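Local coordinates for peptidoglycan recognition protein SA CG11709-PA (Drosophila melanogaster, PDB 1SXR) that binds peptidoglycan of Gram-positive bacteria in innate immunity and thereby activates the Toll pathway, at residues 33-38 with 105-110; 39-44 with 96-101; 75-80 with 88-93. One frame throughout, in Å; residues are numbered along the deposited sequence.

Contact 1 (33-38 with 105-110); sequences RPIRYV and IGTGIA. With EDO (1,2-ethanediol), chain E.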
loop_
_atom_site.group_PDB
_atom_site.type_symbol
_atom_site.label_atom_id
_atom_site.label_comp_id
_atom_site.label_asym_id
_atom_site.label_seq_id
_atom_site.Cartn_x
_atom_site.Cartn_y
_atom_site.Cartn_z
ATOM N N ARG A 33 -8.800 -6.184 -13.603
ATOM C CA ARG A 33 -9.077 -4.757 -13.432
ATOM C C ARG A 33 -10.463 -4.444 -13.952
ATOM O O ARG A 33 -10.960 -5.141 -14.825
ATOM C CB ARG A 33 -8.017 -3.918 -14.139
ATOM C CG ARG A 33 -6.663 -4.141 -13.499
ATOM C CD ARG A 33 -5.552 -3.271 -14.021
ATOM N NE ARG A 33 -4.901 -3.861 -15.181
ATOM C CZ ARG A 33 -3.647 -3.613 -15.529
ATOM N NH1 ARG A 33 -2.903 -2.791 -14.795
ATOM N NH2 ARG A 33 -3.130 -4.193 -16.607
ATOM N N PRO A 34 -11.104 -3.412 -13.414
ATOM C CA PRO A 34 -10.548 -2.540 -12.371
ATOM C C PRO A 34 -10.676 -3.156 -10.974
ATOM O O PRO A 34 -11.557 -3.997 -10.714
ATOM C CB PRO A 34 -11.405 -1.273 -12.490
ATOM C CG PRO A 34 -12.721 -1.760 -12.993
ATOM C CD PRO A 34 -12.451 -2.989 -13.835
ATOM N N ILE A 35 -9.754 -2.766 -10.094
ATOM C CA ILE A 35 -9.744 -3.250 -8.724
ATOM C C ILE A 35 -10.747 -2.448 -7.921
ATOM O O ILE A 35 -10.863 -1.230 -8.123
ATOM C CB ILE A 35 -8.329 -3.082 -8.161
ATOM C CG1 ILE A 35 -7.428 -4.190 -8.706
ATOM C CG2 ILE A 35 -8.322 -3.070 -6.630
ATOM C CD1 ILE A 35 -7.689 -5.533 -8.065
ATOM N N ARG A 36 -11.453 -3.116 -7.016
ATOM C CA ARG A 36 -12.602 -2.527 -6.335
ATOM C C ARG A 36 -12.371 -2.233 -4.872
ATOM O O ARG A 36 -13.257 -1.709 -4.192
ATOM C CB ARG A 36 -13.830 -3.429 -6.506
ATOM C CG ARG A 36 -14.197 -3.582 -7.970
ATOM C CD ARG A 36 -15.507 -4.276 -8.232
ATOM N NE ARG A 36 -15.627 -4.522 -9.671
ATOM C CZ ARG A 36 -16.087 -3.650 -10.566
ATOM N NH1 ARG A 36 -16.504 -2.443 -10.195
ATOM N NH2 ARG A 36 -16.144 -3.992 -11.850
ATOM N N TYR A 37 -11.173 -2.579 -4.394
ATOM C CA TYR A 37 -10.785 -2.374 -3.006
ATOM C C TYR A 37 -9.382 -1.780 -2.885
ATOM O O TYR A 37 -8.473 -2.211 -3.575
ATOM C CB TYR A 37 -10.795 -3.720 -2.283
ATOM C CG TYR A 37 -12.189 -4.247 -2.035
ATOM C CD1 TYR A 37 -12.959 -3.740 -0.989
ATOM C CD2 TYR A 37 -12.732 -5.235 -2.832
ATOM C CE1 TYR A 37 -14.232 -4.209 -0.743
ATOM C CE2 TYR A 37 -14.002 -5.726 -2.587
ATOM C CZ TYR A 37 -14.744 -5.200 -1.546
ATOM O OH TYR A 37 -16.012 -5.681 -1.279
ATOM N N VAL A 38 -9.229 -0.807 -1.990
ATOM C CA VAL A 38 -7.915 -0.259 -1.624
ATOM C C VAL A 38 -7.750 -0.475 -0.126
ATOM O O VAL A 38 -8.626 -0.117 0.661
ATOM C CB VAL A 38 -7.855 1.237 -1.932
ATOM C CG1 VAL A 38 -6.558 1.838 -1.426
ATOM C CG2 VAL A 38 -8.022 1.461 -3.424
ATOM N N ILE A 105 -7.922 -9.121 -4.895
ATOM C CA ILE A 105 -8.982 -8.134 -5.235
ATOM C C ILE A 105 -8.739 -6.696 -4.740
ATOM O O ILE A 105 -9.575 -5.812 -4.945
ATOM C CB ILE A 105 -10.375 -8.614 -4.757
ATOM C CG1 ILE A 105 -10.405 -8.656 -3.232
ATOM C CG2 ILE A 105 -10.744 -9.948 -5.430
ATOM C CD1 ILE A 105 -11.786 -8.981 -2.598
ATOM N N GLY A 106 -7.596 -6.444 -4.110
ATOM C CA GLY A 106 -7.329 -5.106 -3.589
ATOM C C GLY A 106 -5.962 -4.573 -3.988
ATOM O O GLY A 106 -5.066 -5.340 -4.362
ATOM N N THR A 107 -5.810 -3.255 -3.899
ATOM C CA THR A 107 -4.530 -2.596 -4.016
ATOM C C THR A 107 -4.113 -2.164 -2.630
ATOM O O THR A 107 -4.843 -1.405 -2.010
ATOM C CB THR A 107 -4.651 -1.342 -4.895
ATOM O OG1 THR A 107 -5.099 -1.733 -6.196
ATOM C CG2 THR A 107 -3.295 -0.739 -5.106
ATOM N N GLY A 108 -2.972 -2.665 -2.140
ATOM C CA GLY A 108 -2.489 -2.348 -0.795
ATOM C C GLY A 108 -1.509 -1.188 -0.849
ATOM O O GLY A 108 -0.512 -1.227 -1.606
ATOM N N ILE A 109 -1.784 -0.144 -0.064
ATOM C CA ILE A 109 -0.923 1.044 -0.046
ATOM C C ILE A 109 -0.438 1.242 1.371
ATOM O O ILE A 109 -1.260 1.366 2.289
ATOM C CB ILE A 109 -1.718 2.272 -0.495
ATOM C CG1 ILE A 109 -2.239 2.081 -1.924
ATOM C CG2 ILE A 109 -0.905 3.577 -0.342
ATOM C CD1 ILE A 109 -3.191 3.201 -2.359
ATOM N N ALA A 110 0.886 1.265 1.552
ATOM C CA ALA A 110 1.443 1.458 2.883
ATOM C C ALA A 110 2.076 2.821 2.991
ATOM O O ALA A 110 2.921 3.185 2.169
ATOM C CB ALA A 110 2.474 0.375 3.207
HETATM C C1 EDO E . -6.918 -6.251 -17.905
HETATM O O1 EDO E . -7.362 -4.885 -17.968
HETATM C C2 EDO E . -7.083 -6.786 -16.488
HETATM O O2 EDO E . -8.404 -7.308 -16.312
HETATM O O HOH W 1 -11.446 -6.013 -6.962
#

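Contact 2 (39-44 with 96-101); sequences VIHHTV and GAHTYG. With SO4 (sulfate ion), chain C.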
loop_
_atom_site.group_PDB
_atom_site.type_symbol
_atom_site.label_atom_id
_atom_site.label_comp_id
_atom_site.label_asym_id
_atom_site.label_seq_id
_atom_site.Cartn_x
_atom_site.Cartn_y
_atom_site.Cartn_z
ATOM N N VAL A 39 -6.635 -1.090 0.275
ATOM C CA VAL A 39 -6.377 -1.364 1.686
ATOM C C VAL A 39 -5.216 -0.488 2.162
ATOM O O VAL A 39 -4.123 -0.533 1.576
ATOM C CB VAL A 39 -5.980 -2.825 1.940
ATOM C CG1 VAL A 39 -5.974 -3.072 3.470
ATOM C CG2 VAL A 39 -6.957 -3.765 1.194
ATOM N N ILE A 40 -5.435 0.290 3.223
ATOM C CA ILE A 40 -4.389 1.167 3.751
ATOM C C ILE A 40 -3.673 0.501 4.929
ATOM O O ILE A 40 -4.300 -0.073 5.832
ATOM C CB ILE A 40 -4.982 2.532 4.225
ATOM C CG1 ILE A 40 -5.735 3.251 3.098
ATOM C CG2 ILE A 40 -3.860 3.433 4.768
ATOM C CD1 ILE A 40 -4.920 3.412 1.839
ATOM N N HIS A 41 -2.346 0.594 4.877
ATOM C CA HIS A 41 -1.445 -0.001 5.870
ATOM C C HIS A 41 -0.409 1.027 6.289
ATOM O O HIS A 41 -0.235 2.059 5.653
ATOM C CB HIS A 41 -0.709 -1.195 5.249
ATOM C CG HIS A 41 -1.509 -2.452 5.256
ATOM N ND1 HIS A 41 -1.729 -3.177 6.407
ATOM C CD2 HIS A 41 -2.141 -3.125 4.256
ATOM C CE1 HIS A 41 -2.460 -4.243 6.122
ATOM N NE2 HIS A 41 -2.726 -4.234 4.822
ATOM N N HIS A 42 0.285 0.729 7.383
ATOM C CA HIS A 42 1.570 1.377 7.660
ATOM C C HIS A 42 2.641 0.323 7.757
ATOM O O HIS A 42 2.316 -0.851 7.961
ATOM C CB HIS A 42 1.513 2.318 8.881
ATOM C CG HIS A 42 1.426 1.671 10.250
ATOM N ND1 HIS A 42 1.154 0.340 10.496
ATOM C CD2 HIS A 42 1.501 2.266 11.468
ATOM C CE1 HIS A 42 1.082 0.143 11.807
ATOM N NE2 HIS A 42 1.300 1.295 12.410
ATOM N N THR A 43 3.911 0.719 7.587
ATOM C CA THR A 43 4.979 -0.282 7.591
ATOM C C THR A 43 5.553 -0.550 8.969
ATOM O O THR A 43 6.263 -1.543 9.146
ATOM C CB THR A 43 6.155 0.108 6.702
ATOM O OG1 THR A 43 6.700 1.355 7.137
ATOM C CG2 THR A 43 5.683 0.364 5.241
ATOM N N VAL A 44 5.305 0.382 9.894
ATOM C CA VAL A 44 5.877 0.386 11.268
ATOM C C VAL A 44 7.356 0.729 11.284
ATOM O O VAL A 44 7.758 1.728 11.883
ATOM C CB VAL A 44 5.657 -0.930 12.028
ATOM C CG1 VAL A 44 6.151 -0.786 13.478
ATOM C CG2 VAL A 44 4.183 -1.294 11.999
ATOM N N GLY A 96 -0.393 -8.738 -4.498
ATOM C CA GLY A 96 0.615 -8.567 -3.454
ATOM C C GLY A 96 0.364 -9.553 -2.316
ATOM O O GLY A 96 -0.280 -10.595 -2.522
ATOM N N ALA A 97 0.870 -9.235 -1.115
ATOM C CA ALA A 97 0.779 -10.148 0.039
ATOM C C ALA A 97 0.529 -9.347 1.333
ATOM O O ALA A 97 0.935 -9.774 2.427
ATOM C CB ALA A 97 2.058 -10.951 0.155
ATOM N N HIS A 98 -0.151 -8.208 1.205
ATOM C CA HIS A 98 -0.362 -7.295 2.338
ATOM C C HIS A 98 -1.580 -7.602 3.202
ATOM O O HIS A 98 -1.570 -7.246 4.385
ATOM C CB HIS A 98 -0.493 -5.862 1.820
ATOM C CG HIS A 98 -1.455 -5.765 0.685
ATOM N ND1 HIS A 98 -2.820 -5.640 0.869
ATOM C CD2 HIS A 98 -1.260 -5.916 -0.650
ATOM C CE1 HIS A 98 -3.418 -5.686 -0.312
ATOM N NE2 HIS A 98 -2.492 -5.832 -1.249
ATOM N N THR A 99 -2.628 -8.217 2.645
ATOM C CA THR A 99 -3.879 -8.379 3.373
ATOM C C THR A 99 -4.585 -9.637 2.932
ATOM O O THR A 99 -5.197 -9.627 1.862
ATOM C CB THR A 99 -4.824 -7.226 3.041
ATOM O OG1 THR A 99 -4.133 -5.982 3.203
ATOM C CG2 THR A 99 -5.989 -7.157 4.047
ATOM N N TYR A 100 -4.549 -10.690 3.752
ATOM C CA TYR A 100 -5.263 -11.905 3.401
ATOM C C TYR A 100 -6.720 -11.620 3.029
ATOM O O TYR A 100 -7.447 -10.907 3.751
ATOM C CB TYR A 100 -5.227 -12.921 4.561
ATOM C CG TYR A 100 -6.292 -13.995 4.373
ATOM C CD1 TYR A 100 -6.099 -14.997 3.466
ATOM C CD2 TYR A 100 -7.502 -13.964 5.080
ATOM C CE1 TYR A 100 -7.057 -15.959 3.236
ATOM C CE2 TYR A 100 -8.491 -14.941 4.863
ATOM C CZ TYR A 100 -8.250 -15.940 3.932
ATOM O OH TYR A 100 -9.203 -16.933 3.688
ATOM N N GLY A 101 -7.137 -12.155 1.877
ATOM C CA GLY A 101 -8.519 -11.976 1.422
ATOM C C GLY A 101 -8.693 -10.771 0.519
ATOM O O GLY A 101 -9.729 -10.624 -0.172
HETATM S S SO4 C . -5.978 -13.498 -1.408
HETATM O O1 SO4 C . -6.655 -12.212 -1.434
HETATM O O2 SO4 C . -5.032 -13.519 -0.322
HETATM O O3 SO4 C . -5.205 -13.671 -2.609
HETATM O O4 SO4 C . -6.952 -14.537 -1.178
#

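Contact 3 (75-80 with 88-93); sequences SYNFLI and EGTGWG. With EDO (1,2-ethanediol), chain D.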
loop_
_atom_site.group_PDB
_atom_site.type_symbol
_atom_site.label_atom_id
_atom_site.label_comp_id
_atom_site.label_asym_id
_atom_site.label_seq_id
_atom_site.Cartn_x
_atom_site.Cartn_y
_atom_site.Cartn_z
ATOM N N SER A 75 5.401 -6.670 -0.056
ATOM C CA SER A 75 4.009 -7.143 0.079
ATOM C C SER A 75 2.996 -6.148 -0.490
ATOM O O SER A 75 1.952 -6.540 -1.056
ATOM C CB SER A 75 3.681 -7.415 1.541
ATOM O OG SER A 75 3.695 -6.189 2.260
ATOM N N TYR A 76 3.300 -4.867 -0.321
ATOM C CA TYR A 76 2.352 -3.790 -0.685
ATOM C C TYR A 76 2.415 -3.479 -2.162
ATOM O O TYR A 76 3.480 -3.604 -2.776
ATOM C CB TYR A 76 2.697 -2.508 0.099
ATOM C CG TYR A 76 2.939 -2.766 1.561
ATOM C CD1 TYR A 76 1.884 -3.054 2.419
ATOM C CD2 TYR A 76 4.212 -2.724 2.070
ATOM C CE1 TYR A 76 2.126 -3.312 3.776
ATOM C CE2 TYR A 76 4.464 -2.953 3.410
ATOM C CZ TYR A 76 3.422 -3.251 4.246
ATOM O OH TYR A 76 3.653 -3.485 5.594
ATOM N N ASN A 77 1.309 -3.021 -2.751
ATOM C CA ASN A 77 1.394 -2.566 -4.152
ATOM C C ASN A 77 2.182 -1.272 -4.294
ATOM O O ASN A 77 2.938 -1.120 -5.242
ATOM C CB ASN A 77 0.001 -2.449 -4.763
ATOM C CG ASN A 77 -0.675 -3.810 -4.912
ATOM O OD1 ASN A 77 -1.356 -4.254 -4.013
ATOM N ND2 ASN A 77 -0.430 -4.494 -6.033
ATOM N N PHE A 78 1.992 -0.351 -3.343
ATOM C CA PHE A 78 2.716 0.950 -3.298
ATOM C C PHE A 78 3.058 1.319 -1.883
ATOM O O PHE A 78 2.380 0.905 -0.928
ATOM C CB PHE A 78 1.832 2.063 -3.872
ATOM C CG PHE A 78 1.498 1.839 -5.321
ATOM C CD1 PHE A 78 2.460 2.098 -6.295
ATOM C CD2 PHE A 78 0.264 1.336 -5.693
ATOM C CE1 PHE A 78 2.184 1.853 -7.655
ATOM C CE2 PHE A 78 -0.016 1.081 -7.039
ATOM C CZ PHE A 78 0.936 1.339 -8.013
ATOM N N LEU A 79 4.091 2.156 -1.752
ATOM C CA LEU A 79 4.495 2.687 -0.444
ATOM C C LEU A 79 4.690 4.192 -0.576
ATOM O O LEU A 79 5.071 4.661 -1.636
ATOM C CB LEU A 79 5.802 2.048 0.064
ATOM C CG LEU A 79 5.837 0.520 0.218
ATOM C CD1 LEU A 79 6.361 -0.163 -1.072
ATOM C CD2 LEU A 79 6.631 0.104 1.429
ATOM N N ILE A 80 4.392 4.947 0.471
ATOM C CA ILE A 80 4.448 6.402 0.355
ATOM C C ILE A 80 5.329 6.931 1.485
ATOM O O ILE A 80 5.073 6.640 2.661
ATOM C CB ILE A 80 3.043 6.979 0.454
ATOM C CG1 ILE A 80 2.169 6.465 -0.697
ATOM C CG2 ILE A 80 3.091 8.499 0.380
ATOM C CD1 ILE A 80 0.720 6.803 -0.562
ATOM N N GLU A 88 6.854 2.311 -6.190
ATOM C CA GLU A 88 6.273 1.055 -6.654
ATOM C C GLU A 88 6.751 -0.112 -5.796
ATOM O O GLU A 88 7.961 -0.326 -5.646
ATOM C CB GLU A 88 6.689 0.806 -8.106
ATOM C CG GLU A 88 6.095 -0.484 -8.688
ATOM C CD GLU A 88 6.529 -0.757 -10.132
ATOM O OE1 GLU A 88 7.737 -0.636 -10.458
ATOM O OE2 GLU A 88 5.637 -1.107 -10.938
ATOM N N GLY A 89 5.807 -0.864 -5.229
ATOM C CA GLY A 89 6.136 -2.136 -4.592
ATOM C C GLY A 89 5.832 -3.225 -5.594
ATOM O O GLY A 89 6.499 -3.367 -6.639
ATOM N N THR A 90 4.799 -3.992 -5.293
ATOM C CA THR A 90 4.289 -4.960 -6.225
ATOM C C THR A 90 3.771 -4.302 -7.508
ATOM O O THR A 90 3.858 -4.880 -8.583
ATOM C CB THR A 90 3.226 -5.786 -5.495
ATOM O OG1 THR A 90 3.877 -6.798 -4.696
ATOM C CG2 THR A 90 2.403 -6.567 -6.476
ATOM N N GLY A 91 3.265 -3.074 -7.396
ATOM C CA GLY A 91 2.782 -2.316 -8.562
ATOM C C GLY A 91 1.326 -2.509 -8.951
ATOM O O GLY A 91 0.635 -3.369 -8.413
ATOM N N TRP A 92 0.834 -1.693 -9.883
ATOM C CA TRP A 92 -0.568 -1.827 -10.295
ATOM C C TRP A 92 -0.853 -3.170 -10.948
ATOM O O TRP A 92 -0.072 -3.644 -11.786
ATOM C CB TRP A 92 -0.948 -0.776 -11.347
ATOM C CG TRP A 92 -1.170 0.620 -10.880
ATOM C CD1 TRP A 92 -0.510 1.735 -11.326
ATOM C CD2 TRP A 92 -2.115 1.085 -9.887
ATOM N NE1 TRP A 92 -0.983 2.854 -10.677
ATOM C CE2 TRP A 92 -1.974 2.491 -9.807
ATOM C CE3 TRP A 92 -3.103 0.472 -9.107
ATOM C CZ2 TRP A 92 -2.736 3.277 -8.948
ATOM C CZ3 TRP A 92 -3.870 1.264 -8.246
ATOM C CH2 TRP A 92 -3.668 2.654 -8.171
ATOM N N GLY A 93 -2.004 -3.747 -10.609
ATOM C CA GLY A 93 -2.530 -4.904 -11.350
ATOM C C GLY A 93 -1.853 -6.226 -11.071
ATOM O O GLY A 93 -2.068 -7.208 -11.798
HETATM C C1 EDO D . 4.699 -8.005 5.957
HETATM O O1 EDO D . 3.743 -8.954 6.461
HETATM C C2 EDO D . 3.991 -6.706 5.586
HETATM O O2 EDO D . 2.851 -6.977 4.765
#

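Contact 1 (33-38 with 105-110)
Ile35 and Thr107 meet obliquely, the methyl CG2 of Ile35 resting 3.5 Å from Thr107 OG1 and equally near the carbonyl O of Ile105. That methyl stands anti to the backbone N of its own residue (chi1 -77°, measured to CG1), which aims it at the 105-107 backbone. An alanine at Ile35 would probably open a gap beside Thr107 and the Ile105 carbonyl, since CG2 and CD1 supply these contacts. Tyr37 and Ile105 instead lie side by side and point the same way, with Tyr37 CD2 3.9 Å from Ile105 CD1; the Ile105 carbonyl O sits in the plane of the tyrosine ring, at its edge. Next along, Val38 CG1 touches Ile109 CD1 at 3.8 Å, on the side where Leu132 of helix 122-137 packs against both. The backbone evidence is one hydrogen bond, Thr107 N to Tyr37 O, 2.9 Å with 160° at the hydrogen. A water bridges Arg36 N and Ile105 O. With segment axes approaching to 4.5 Å and directions 32° from parallel, strands 35-38 and 106-110 form the twisted parallel pairing typical of the helix-backed mixed sheet of the amidase-2 fold.

Contact 2 (39-44 with 96-101)
His41 and Thr99 are brought together by two similar first torsions: CG of His41 and OG1 of Thr99 each stand anti to their own carbonyl carbon. The imidazole thereby leaves strand 39-42 toward the 96-101 loop and presents NE2 to the threonine hydroxyl. His98 takes a rarer setting, with CG between its backbone N and carbonyl carbon (chi1 49°), which folds its ring back beside the hydroxyl of the next residue. The outcome is a chain of three polar groups, His41 NE2, Thr99 OG1 and His98 ND1. The first link measures 2.8 Å between NE2 and OG1 and is nearly straight, at 170°; the second is 2.7 Å between His98 ND1 and OG1. In both, OG1 lies at the edge of the imidazole and in its plane, so that one hydroxyl grips two rings. The rings themselves do not stack: they stand rim to rim with centroids 6.0 Å apart and planes at 64°. Val39 closes one flank, its CG1 3.5 Å from Thr99 OG1, while its CG2 comes 4.3 Å from His98 CE1. Behind His41, the second ring nitrogen ND1 is bonded to Ser158 OG, which fixes the imidazole at both nitrogens. Thr99 is tied in turn through its backbone N to Asn103 OD1. All four touching residues are buried, and the side chain of His41 lies about 5 Å from that of Thr156, a residue inferred to contact peptidoglycan. The Thr99 hydroxyl can donate to at most one of the two nitrogens, so with both links bonded at least one histidine nitrogen must be the donor. The placing of protons on the two rings is therefore probably linked.

Contact 3 (75-80 with 88-93)
Phe78 drives its edge into the face of Trp92, and this is the tightly packed part of the contact. CE2 of Phe78 stands 3.5 Å above the indole, over its centre, and the phenyl plane is turned 65° from that of the five-membered ring. With CG of Phe78 anti to its carbonyl carbon (chi1 -63°), the ring reaches past Glu88 and Gly91 to the tryptophan. Beside it, the 88-91 backbone is clamped by polar bonds. Asn77 O takes two amide hydrogens, from Gly91 N at 2.9 Å in the carbonyl plane on a lone pair, and from Gly89 N at the same length but well above that plane. Asn77 returns a bond through its side chain, ND2 reaching Gly91 O at 2.8 Å, with that oxygen close to the plane of its amide. Thr90 N adds an almost straight bond to Tyr76 O, 176° at the hydrogen. A CB on Gly89 would meet Tyr76 O, and one on Gly91 would be jammed against the Thr90 carbonyl O.

The other end is looser. Tyr76 and Ser75 direct their CB atoms away from the 88-93 segment, and their side chains come no nearer to it than 5.8 and 6.3 Å respectively. Ser75 OG lies 3.3 Å above the centre of the tyrosine ring and bonds O2 of an ethanediol, probably from the crystallisation liquor, at 2.8 Å. Tyr76 is partly exposed, and this end belongs to the 71-76 region inferred to bind peptidoglycan.

Strand 78-80 runs between 86-88, paired antiparallel through Phe78 and Glu88, and 106-111, whose Gly108 N is bound by Asn77 OD1. Leu131 of helix 122-137 touches both Phe78 and Trp92, and Ile14 of strand 14-15 packs against the same two aromatic side chains.

The three contacts lie with their centres about 10 Å apart, each from each, around one mixed sheet. Contact 3 is nested along the chain inside the loop closed by contact 2, which is itself nested inside that closed by contact 1. Contacts 1 and 2 share strand 35-42, and its pairing with strand 106-111 continues from one to the other through a probable hydrogen bond from Ile109 N to Val39 O, 2.9 Å. On its other edge strand 106-111 meets strand 78-80 of contact 3, Ala110 N lying 2.9 Å from Phe78 O. Ala97 N and Ser75 O, also 2.9 Å apart, join contacts 2 and 3, which ties the 96-101 loop to the end of the 71-76 region inferred to bind peptidoglycan.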